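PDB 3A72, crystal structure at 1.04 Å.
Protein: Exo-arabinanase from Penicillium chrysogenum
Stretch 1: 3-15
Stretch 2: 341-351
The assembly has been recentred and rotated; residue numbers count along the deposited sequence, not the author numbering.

Stretch 1 (3-15) PTSLTNVTIFSPP
Stretch 2 (341-351) NNRVSVSVMDL

How do the two stretches run past each other? They lie antiparallel, their end-to-end directions 174° apart, and bury 825 Å² between them. Stretch 2 is a regular strand from Val 344 to Asp 350, whereas stretch 1 is strand only in short pieces, around Leu 6-Thr 7 and Val 9-Thr 10, with corners at Asn 8 and Ile 11. Leu 6 pairs with Val 348 (CA to CA 4.8 Å), Val 9 with Val 346 (CA to CA 5.2 Å), Thr 10 with Ser 345 (CA to CA 4.5 Å) and Phe 12 with Val 344 (CA to CA 5.1 Å). Each corner coincides with a beta bulge that shifts the register by one.

How does Arg 343, which has the most area covered, reach its partners? Its CB starts sideways, but the side chain (chi1 55°, chi2 -176°, chi3 -96°, chi4 -72°) brings the guanidinium to the corner at Asn 8. That residue has phi/psi 60/42 and chi1 -164°, and its OD1 accepts from Arg 343 NH1 at 3.0 Å and from Arg 343 NH2 at 2.9 Å, so one carbonyl oxygen engages two donors. Arg 343 NH2 also donates to Thr 10 OG1 at 3.2 Å. Both oxygens lie near the guanidinium plane, at its edge, where the N-H groups point. The corner's backbone is held too: Asn 8 N donates to Ser 347 OG at 2.9 Å, with Ser 347 in the m rotamer.

What does Val 348 secure? Its backbone closes a reciprocal pair, Leu 6 N to Val 348 O at 3.0 Å and Val 348 N to Leu 6 O at 2.8 Å. Its t rotamer sets CG2 4.1 Å from CD1 of Leu 6 (m, t), an apolar contact on the sheet face shared by Val 9 and Val 346. Beyond this pair, a water bridges Ser 5 OG (2.7 Å) and Asp 350 N (2.8 Å), accepting from the latter.

How does Val 344 serve the second bulge? Its O accepts twice, from Ile 11 N at 2.8 Å and Phe 12 N at 3.2 Å, while Val 344 N donates to Phe 12 O at 2.9 Å. Ile 11 (phi/psi -87/-46; m, t) points toward stretch 2: its CB is 3.9 Å from Val 344 CG1 and its CG1 is 3.9 Å from Val 346 CG1. Val 346 (p) completes the ladder, its N donating to Val 9 O at 2.9 Å and its O accepting from Val 9 N at 2.8 Å.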

# COMPACT_ATOMS: atom_id res chain seq x y z
N PRO A 3 -10.61 -21.50 3.47
CA PRO A 3 -9.49 -21.14 2.59
C PRO A 3 -8.52 -22.31 2.60
O PRO A 3 -8.51 -23.17 3.42
CB PRO A 3 -8.86 -19.93 3.25
CG PRO A 3 -9.95 -19.42 4.09
CD PRO A 3 -10.62 -20.69 4.66
N THR A 4 -7.66 -22.26 1.59
CA THR A 4 -6.62 -23.24 1.42
C THR A 4 -5.39 -22.54 0.89
O THR A 4 -5.42 -21.41 0.38
CB THR A 4 -7.10 -24.35 0.45
OG1 THR A 4 -6.35 -25.51 0.72
CG2 THR A 4 -6.96 -23.87 -0.94
N SER A 5 -4.25 -23.25 1.00
CA SER A 5 -3.03 -22.80 0.33
C SER A 5 -3.24 -22.73 -1.17
O SER A 5 -3.85 -23.61 -1.75
CB SER A 5 -1.84 -23.71 0.63
OG SER A 5 -1.54 -23.73 2.01
N LEU A 6 -2.73 -21.67 -1.80
CA LEU A 6 -2.78 -21.47 -3.23
C LEU A 6 -1.45 -20.87 -3.67
O LEU A 6 -0.89 -20.06 -2.94
CB LEU A 6 -3.91 -20.48 -3.62
CG LEU A 6 -5.32 -20.91 -3.33
CD1 LEU A 6 -6.28 -19.72 -3.56
CD2 LEU A 6 -5.74 -22.09 -4.19
N THR A 7 -0.99 -21.21 -4.86
CA THR A 7 0.27 -20.69 -5.32
C THR A 7 0.13 -20.12 -6.70
O THR A 7 -0.27 -20.80 -7.65
CB THR A 7 1.37 -21.78 -5.31
OG1 THR A 7 1.56 -22.13 -3.92
CG2 THR A 7 2.67 -21.29 -5.93
N ASN A 8 0.46 -18.83 -6.84
CA ASN A 8 0.64 -18.18 -8.12
C ASN A 8 -0.60 -18.20 -8.99
O ASN A 8 -0.51 -18.42 -10.21
CB ASN A 8 1.84 -18.77 -8.88
CG ASN A 8 2.28 -17.89 -10.00
OD1 ASN A 8 2.14 -16.66 -9.95
ND2 ASN A 8 2.83 -18.54 -11.03
N VAL A 9 -1.76 -17.95 -8.38
CA VAL A 9 -3.03 -17.86 -9.12
C VAL A 9 -3.04 -16.58 -9.92
O VAL A 9 -2.75 -15.52 -9.39
CB VAL A 9 -4.22 -17.92 -8.20
CG1 VAL A 9 -5.51 -17.74 -8.94
CG2 VAL A 9 -4.23 -19.22 -7.39
N THR A 10 -3.39 -16.66 -11.20
CA THR A 10 -3.51 -15.46 -12.02
C THR A 10 -4.81 -14.71 -11.77
O THR A 10 -5.90 -15.27 -11.92
CB THR A 10 -3.52 -15.80 -13.49
OG1 THR A 10 -2.44 -16.58 -13.79
CG2 THR A 10 -3.41 -14.56 -14.35
N ILE A 11 -4.70 -13.47 -11.37
CA ILE A 11 -5.85 -12.60 -11.28
C ILE A 11 -6.11 -11.93 -12.63
O ILE A 11 -7.24 -11.87 -13.10
CB ILE A 11 -5.66 -11.51 -10.18
CG1 ILE A 11 -5.42 -12.17 -8.81
CG2 ILE A 11 -6.85 -10.57 -10.19
CD1 ILE A 11 -5.32 -11.21 -7.66
N PHE A 12 -5.03 -11.40 -13.24
CA PHE A 12 -5.13 -10.72 -14.52
C PHE A 12 -3.81 -10.82 -15.27
O PHE A 12 -2.74 -10.48 -14.71
CB PHE A 12 -5.45 -9.23 -14.31
CG PHE A 12 -5.50 -8.38 -15.55
CD1 PHE A 12 -6.39 -8.63 -16.55
CD2 PHE A 12 -4.64 -7.32 -15.70
CE1 PHE A 12 -6.49 -7.83 -17.66
CE2 PHE A 12 -4.70 -6.50 -16.80
CZ PHE A 12 -5.62 -6.75 -17.79
N SER A 13 -3.86 -11.28 -16.51
CA SER A 13 -2.73 -11.28 -17.41
C SER A 13 -2.97 -10.24 -18.48
O SER A 13 -3.94 -10.38 -19.25
CB SER A 13 -2.52 -12.66 -18.07
OG SER A 13 -1.23 -12.74 -18.74
N PRO A 14 -2.21 -9.17 -18.52
CA PRO A 14 -2.55 -8.04 -19.37
C PRO A 14 -2.30 -8.35 -20.85
O PRO A 14 -1.39 -9.12 -21.20
CB PRO A 14 -1.63 -6.95 -18.92
CG PRO A 14 -0.41 -7.65 -18.40
CD PRO A 14 -0.99 -8.87 -17.71
N PRO A 15 -3.08 -7.68 -21.71
CA PRO A 15 -2.82 -7.79 -23.16
C PRO A 15 -1.47 -7.24 -23.51
O PRO A 15 -0.95 -6.30 -22.88
CB PRO A 15 -3.89 -6.91 -23.77
CG PRO A 15 -4.91 -6.60 -22.77
CD PRO A 15 -4.22 -6.82 -21.45
N ASN A 341 7.09 -8.63 -18.61
CA ASN A 341 6.16 -9.75 -18.55
C ASN A 341 5.36 -9.72 -17.26
O ASN A 341 5.17 -10.76 -16.63
CB ASN A 341 6.90 -11.11 -18.67
CG ASN A 341 7.57 -11.28 -20.01
OD1 ASN A 341 6.83 -11.40 -20.98
ND2 ASN A 341 8.88 -11.29 -19.99
N ASN A 342 4.90 -8.53 -16.85
CA ASN A 342 4.17 -8.44 -15.60
C ASN A 342 2.76 -9.05 -15.74
O ASN A 342 2.14 -8.99 -16.80
CB ASN A 342 4.03 -6.98 -15.16
CG ASN A 342 5.27 -6.40 -14.57
OD1 ASN A 342 6.34 -7.03 -14.46
ND2 ASN A 342 5.16 -5.14 -14.13
N ARG A 343 2.28 -9.57 -14.61
CA ARG A 343 0.91 -10.02 -14.44
C ARG A 343 0.54 -9.83 -13.00
O ARG A 343 1.41 -9.64 -12.14
CB ARG A 343 0.73 -11.50 -14.90
CG ARG A 343 1.69 -12.43 -14.20
CD ARG A 343 1.52 -13.85 -14.76
NE ARG A 343 0.68 -14.74 -14.08
CZ ARG A 343 0.98 -15.32 -12.91
NH1 ARG A 343 2.15 -14.94 -12.39
NH2 ARG A 343 0.36 -16.19 -12.19
N VAL A 344 -0.76 -9.91 -12.72
CA VAL A 344 -1.27 -9.81 -11.36
C VAL A 344 -1.58 -11.21 -10.89
O VAL A 344 -2.36 -11.92 -11.51
CB VAL A 344 -2.52 -8.91 -11.29
CG1 VAL A 344 -2.89 -8.72 -9.83
CG2 VAL A 344 -2.27 -7.58 -11.98
N SER A 345 -0.95 -11.61 -9.78
CA SER A 345 -1.08 -12.96 -9.24
C SER A 345 -1.22 -12.90 -7.72
O SER A 345 -0.91 -11.90 -7.06
CB SER A 345 0.07 -13.84 -9.66
OG SER A 345 1.28 -13.44 -9.09
N VAL A 346 -1.64 -14.04 -7.16
CA VAL A 346 -1.79 -14.15 -5.74
C VAL A 346 -1.51 -15.58 -5.27
O VAL A 346 -1.85 -16.55 -5.94
CB VAL A 346 -3.22 -13.71 -5.33
CG1 VAL A 346 -4.29 -14.61 -5.92
CG2 VAL A 346 -3.39 -13.60 -3.83
N SER A 347 -0.87 -15.64 -4.09
CA SER A 347 -0.72 -16.89 -3.35
C SER A 347 -1.38 -16.72 -1.98
O SER A 347 -1.51 -15.60 -1.49
CB SER A 347 0.74 -17.25 -3.19
OG SER A 347 1.40 -17.42 -4.44
N VAL A 348 -1.78 -17.85 -1.40
CA VAL A 348 -2.32 -17.89 -0.05
C VAL A 348 -1.51 -18.89 0.72
O VAL A 348 -1.32 -20.03 0.28
CB VAL A 348 -3.82 -18.26 -0.05
CG1 VAL A 348 -4.35 -18.33 1.38
CG2 VAL A 348 -4.62 -17.23 -0.83
N MET A 349 -1.00 -18.48 1.88
CA MET A 349 -0.22 -19.30 2.76
C MET A 349 -0.97 -19.60 4.02
O MET A 349 -1.68 -18.78 4.57
CB MET A 349 1.12 -18.55 3.12
CG MET A 349 1.92 -18.13 1.90
SD MET A 349 3.36 -17.16 2.32
CE MET A 349 4.43 -18.40 3.02
N ASP A 350 -0.77 -20.85 4.53
CA ASP A 350 -1.40 -21.32 5.76
C ASP A 350 -0.49 -21.01 6.92
O ASP A 350 0.52 -21.71 7.12
CB ASP A 350 -1.71 -22.81 5.67
CG ASP A 350 -2.42 -23.34 6.89
OD1 ASP A 350 -2.64 -22.59 7.86
OD2 ASP A 350 -2.86 -24.55 6.84
N LEU A 351 -0.79 -19.96 7.67
CA LEU A 351 0.04 -19.49 8.78
C LEU A 351 0.08 -20.49 9.93
O LEU A 351 1.03 -20.44 10.74
CB LEU A 351 -0.39 -18.11 9.25
CG LEU A 351 -0.32 -17.03 8.14
CD1 LEU A 351 -0.94 -15.72 8.68
CD2 LEU A 351 1.07 -16.85 7.61
O HOH W 1 0.75 -22.68 3.02
O HOH W 2 -0.83 -15.90 -16.47